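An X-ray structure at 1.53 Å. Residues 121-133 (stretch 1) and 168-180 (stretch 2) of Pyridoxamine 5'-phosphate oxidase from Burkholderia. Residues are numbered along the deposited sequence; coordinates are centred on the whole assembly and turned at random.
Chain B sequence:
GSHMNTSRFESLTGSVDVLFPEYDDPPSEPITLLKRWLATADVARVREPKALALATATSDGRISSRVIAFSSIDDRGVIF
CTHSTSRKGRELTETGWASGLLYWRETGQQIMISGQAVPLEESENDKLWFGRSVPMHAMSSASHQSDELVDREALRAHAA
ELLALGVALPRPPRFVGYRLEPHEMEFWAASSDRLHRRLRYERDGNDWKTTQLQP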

# COMPACT_ATOMS: atom_id res chain seq x y z
N GLU B 121 14.92 13.24 -16.05
CA GLU B 121 15.38 13.76 -17.34
C GLU B 121 15.44 12.63 -18.36
O GLU B 121 15.49 11.47 -18.00
CB GLU B 121 16.76 14.43 -17.22
CG GLU B 121 16.83 15.55 -16.20
CD GLU B 121 15.87 16.70 -16.52
OE1 GLU B 121 15.80 17.13 -17.69
OE2 GLU B 121 15.18 17.18 -15.59
N GLU B 122 15.45 12.97 -19.65
CA GLU B 122 15.40 11.95 -20.68
C GLU B 122 16.65 11.09 -20.66
O GLU B 122 16.58 9.89 -20.89
CB GLU B 122 15.15 12.55 -22.07
CG GLU B 122 13.79 13.27 -22.25
CD GLU B 122 12.60 12.45 -21.77
OE1 GLU B 122 12.72 11.21 -21.67
OE2 GLU B 122 11.53 13.04 -21.49
N SER B 123 17.81 11.68 -20.37
CA SER B 123 19.05 10.90 -20.30
C SER B 123 18.98 9.86 -19.18
O SER B 123 19.46 8.74 -19.33
CB SER B 123 20.26 11.80 -20.07
OG SER B 123 20.25 12.31 -18.75
N GLU B 124 18.35 10.23 -18.07
CA GLU B 124 18.12 9.27 -16.98
C GLU B 124 17.17 8.16 -17.43
O GLU B 124 17.40 7.00 -17.12
CB GLU B 124 17.59 9.98 -15.74
CG GLU B 124 18.53 11.03 -15.16
CD GLU B 124 17.89 11.85 -14.05
OE1 GLU B 124 17.05 12.71 -14.33
OE2 GLU B 124 18.22 11.64 -12.86
N ASN B 125 16.10 8.52 -18.15
CA ASN B 125 15.16 7.51 -18.63
C ASN B 125 15.85 6.53 -19.59
O ASN B 125 15.58 5.33 -19.55
CB ASN B 125 13.98 8.15 -19.34
CG ASN B 125 13.13 8.98 -18.42
OD1 ASN B 125 13.09 8.75 -17.20
ND2 ASN B 125 12.39 9.92 -19.00
N ASP B 126 16.73 7.05 -20.43
CA ASP B 126 17.43 6.19 -21.37
C ASP B 126 18.28 5.17 -20.61
O ASP B 126 18.29 3.98 -20.94
CB ASP B 126 18.27 7.00 -22.34
CG ASP B 126 17.43 7.75 -23.37
OD1 ASP B 126 16.29 7.31 -23.65
OD2 ASP B 126 17.91 8.77 -23.93
N LYS B 127 18.96 5.63 -19.56
CA LYS B 127 19.82 4.74 -18.79
C LYS B 127 19.00 3.64 -18.14
O LYS B 127 19.40 2.47 -18.11
CB LYS B 127 20.56 5.54 -17.72
CG LYS B 127 21.97 5.08 -17.48
N LEU B 128 17.84 4.01 -17.60
CA LEU B 128 16.99 3.05 -16.92
C LEU B 128 16.50 1.99 -17.89
O LEU B 128 16.47 0.82 -17.57
CB LEU B 128 15.79 3.75 -16.26
CG LEU B 128 16.12 4.47 -14.97
CD1 LEU B 128 15.05 5.47 -14.64
CD2 LEU B 128 16.25 3.46 -13.83
N TRP B 129 16.12 2.41 -19.09
CA TRP B 129 15.70 1.46 -20.11
C TRP B 129 16.85 0.55 -20.51
O TRP B 129 16.64 -0.65 -20.68
CB TRP B 129 15.16 2.22 -21.32
CG TRP B 129 14.74 1.39 -22.51
CD1 TRP B 129 15.44 1.20 -23.68
CD2 TRP B 129 13.50 0.70 -22.67
NE1 TRP B 129 14.71 0.42 -24.54
CE2 TRP B 129 13.51 0.11 -23.96
CE3 TRP B 129 12.38 0.52 -21.86
CZ2 TRP B 129 12.45 -0.65 -24.44
CZ3 TRP B 129 11.33 -0.24 -22.33
CH2 TRP B 129 11.37 -0.82 -23.62
N PHE B 130 18.06 1.09 -20.66
CA PHE B 130 19.23 0.27 -21.01
C PHE B 130 19.54 -0.81 -19.99
O PHE B 130 20.03 -1.88 -20.34
CB PHE B 130 20.49 1.12 -21.18
CG PHE B 130 20.45 2.07 -22.33
CD1 PHE B 130 19.58 1.88 -23.39
CD2 PHE B 130 21.28 3.18 -22.34
CE1 PHE B 130 19.54 2.77 -24.44
CE2 PHE B 130 21.26 4.08 -23.38
CZ PHE B 130 20.39 3.88 -24.44
N GLY B 131 19.27 -0.54 -18.71
CA GLY B 131 19.57 -1.52 -17.69
C GLY B 131 18.60 -2.68 -17.61
O GLY B 131 18.73 -3.55 -16.74
N ARG B 132 17.62 -2.72 -18.50
CA ARG B 132 16.64 -3.80 -18.49
C ARG B 132 16.94 -4.85 -19.57
O ARG B 132 17.68 -4.60 -20.52
CB ARG B 132 15.22 -3.24 -18.66
CG ARG B 132 14.83 -2.11 -17.67
CD ARG B 132 14.92 -2.54 -16.20
NE ARG B 132 13.91 -3.54 -15.85
CZ ARG B 132 12.68 -3.27 -15.38
NH1 ARG B 132 12.29 -2.02 -15.17
NH2 ARG B 132 11.85 -4.27 -15.10
N SER B 133 16.34 -6.02 -19.41
CA SER B 133 16.59 -7.13 -20.32
C SER B 133 15.81 -6.93 -21.61
O SER B 133 14.85 -6.15 -21.65
CB SER B 133 16.14 -8.43 -19.65
OG SER B 133 14.72 -8.48 -19.53
N ALA B 168 18.45 -3.52 -31.38
CA ALA B 168 18.24 -2.77 -30.14
C ALA B 168 16.87 -2.09 -30.20
O ALA B 168 16.56 -1.39 -31.17
CB ALA B 168 19.31 -1.71 -29.96
N LEU B 169 16.05 -2.31 -29.19
CA LEU B 169 14.69 -1.74 -29.19
C LEU B 169 14.70 -0.35 -28.58
O LEU B 169 15.23 -0.15 -27.46
CB LEU B 169 13.70 -2.64 -28.45
CG LEU B 169 13.60 -4.06 -29.03
CD1 LEU B 169 12.74 -4.98 -28.16
CD2 LEU B 169 13.09 -4.02 -30.48
N PRO B 170 14.13 0.62 -29.29
CA PRO B 170 14.16 1.98 -28.76
C PRO B 170 13.27 2.12 -27.53
O PRO B 170 12.31 1.36 -27.33
CB PRO B 170 13.67 2.83 -29.95
CG PRO B 170 12.76 1.91 -30.72
CD PRO B 170 13.36 0.52 -30.54
N ARG B 171 13.60 3.07 -26.67
CA ARG B 171 12.78 3.33 -25.51
C ARG B 171 11.48 3.99 -25.95
O ARG B 171 11.52 5.05 -26.51
CB ARG B 171 13.50 4.24 -24.52
CG ARG B 171 12.63 4.56 -23.31
CD ARG B 171 13.34 5.37 -22.27
NE ARG B 171 13.78 6.69 -22.74
CZ ARG B 171 13.04 7.80 -22.68
NH1 ARG B 171 11.80 7.78 -22.20
NH2 ARG B 171 13.55 8.93 -23.10
N PRO B 172 10.32 3.35 -25.70
CA PRO B 172 9.06 4.04 -26.01
C PRO B 172 8.95 5.32 -25.19
O PRO B 172 9.33 5.29 -24.03
CB PRO B 172 7.99 3.05 -25.52
CG PRO B 172 8.66 1.73 -25.40
CD PRO B 172 10.12 1.99 -25.15
N PRO B 173 8.44 6.41 -25.77
CA PRO B 173 8.37 7.67 -25.02
C PRO B 173 7.57 7.54 -23.72
O PRO B 173 7.86 8.27 -22.77
CB PRO B 173 7.70 8.65 -26.01
CG PRO B 173 7.26 7.78 -27.21
CD PRO B 173 8.11 6.57 -27.20
N ARG B 174 6.63 6.60 -23.66
CA ARG B 174 5.85 6.42 -22.43
C ARG B 174 6.63 5.79 -21.31
O ARG B 174 6.20 5.87 -20.16
CB ARG B 174 4.57 5.62 -22.69
CG ARG B 174 4.79 4.14 -23.06
CD ARG B 174 3.48 3.48 -23.50
NE ARG B 174 3.69 2.11 -23.98
CZ ARG B 174 4.06 1.81 -25.22
NH1 ARG B 174 4.28 2.76 -26.12
NH2 ARG B 174 4.22 0.54 -25.56
N PHE B 175 7.74 5.12 -21.62
CA PHE B 175 8.53 4.53 -20.54
C PHE B 175 9.41 5.59 -19.91
O PHE B 175 10.36 6.08 -20.53
CB PHE B 175 9.40 3.37 -21.04
CG PHE B 175 10.16 2.68 -19.94
CD1 PHE B 175 11.43 3.11 -19.59
CD2 PHE B 175 9.59 1.63 -19.23
CE1 PHE B 175 12.12 2.49 -18.54
CE2 PHE B 175 10.29 1.00 -18.19
CZ PHE B 175 11.54 1.43 -17.85
N VAL B 176 9.09 5.93 -18.66
CA VAL B 176 9.75 7.04 -17.99
C VAL B 176 10.06 6.70 -16.53
O VAL B 176 9.46 5.80 -15.94
CB VAL B 176 8.87 8.30 -18.02
CG1 VAL B 176 8.57 8.69 -19.46
CG2 VAL B 176 7.56 8.09 -17.29
N GLY B 177 10.99 7.44 -15.95
CA GLY B 177 11.27 7.32 -14.53
C GLY B 177 10.74 8.52 -13.77
O GLY B 177 10.58 9.62 -14.34
N TYR B 178 10.45 8.30 -12.49
CA TYR B 178 10.03 9.36 -11.56
C TYR B 178 10.88 9.25 -10.30
O TYR B 178 11.33 8.17 -9.96
CB TYR B 178 8.55 9.18 -11.12
CG TYR B 178 7.57 9.42 -12.24
CD1 TYR B 178 7.07 10.68 -12.50
CD2 TYR B 178 7.13 8.38 -13.01
CE1 TYR B 178 6.18 10.87 -13.52
CE2 TYR B 178 6.27 8.56 -14.03
CZ TYR B 178 5.78 9.79 -14.28
OH TYR B 178 4.89 9.93 -15.33
N ARG B 179 11.09 10.37 -9.63
CA ARG B 179 11.59 10.37 -8.27
C ARG B 179 10.48 10.78 -7.31
O ARG B 179 9.92 11.87 -7.43
CB ARG B 179 12.80 11.30 -8.14
CG ARG B 179 13.49 11.21 -6.73
CD ARG B 179 14.57 12.26 -6.57
NE ARG B 179 15.61 12.13 -7.59
CZ ARG B 179 15.72 12.86 -8.71
NH1 ARG B 179 16.72 12.59 -9.53
NH2 ARG B 179 14.88 13.85 -9.01
N LEU B 180 10.16 9.91 -6.35
CA LEU B 180 9.24 10.25 -5.31
C LEU B 180 10.02 10.99 -4.26
O LEU B 180 10.81 10.39 -3.55
CB LEU B 180 8.55 9.00 -4.77
CG LEU B 180 7.56 9.19 -3.61
CD1 LEU B 180 6.46 10.16 -4.00
CD2 LEU B 180 6.98 7.85 -3.16
O HOH W 1 9.92 10.00 -22.80
O HOH W 2 16.47 14.20 -12.27
O HOH W 3 10.59 11.20 -16.86

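W129 is the centre of the contact. It sits on helix 122-130, is buried, and has the largest area covered by the other stretch. Its flat indole takes stretch 2 over one face. R171 CA lies 3.6 Å from the centroid of the five-membered ring of W129, and P172 CD lies 3.7 Å from that of its six-membered ring. Both are CH-pi contacts. The rigid proline ring suits this packing.

F175, the first residue of the strand, meets the same indole differently. The edge of W129 points toward the face of F175, with W129 CE3 3.6 Å from F175 CD1 and the planes at 63°. L128 adds apolar cover, its CB 4.5 Å from F175 CE1. L128 CD1 also lies 4.2 Å from G177 CA. Glycine fits here because a CB on G177 would clash with L128 CD1.

The indole also has a polar atom to satisfy. W129 NE1 donates to L169 O at 3.0 Å, near the ring plane, so the bond leaves the face free for packing.

N125 ties the helix to the strand. G177 N donates to N125 OD1 at 2.8 Å. Water 3 links N125 ND2 to G177 O, so the amide serves both backbone polar groups of G177. N125 ND2 also donates to E122 OE1 at 3.0 Å within the helix.

R171 reaches from the W129 ring to the acidic side chains of the helix. N125 CB lies over one face of its guanidinium. R171 NE donates to D126 OD1 at 2.7 Å, and R171 NH2 to E122 OE1 at 2.8 Å; both are salt bridges. R171 NH1 donates a hydrogen bond to F175 O at 2.8 Å, within stretch 2. Water 1 joins E122, R171 and P173 O.

Farther out, E124 OE2 and R179 NH1 form a long salt bridge of 3.8 Å. Water 2 bridges E124 OE1 and R179 NH1.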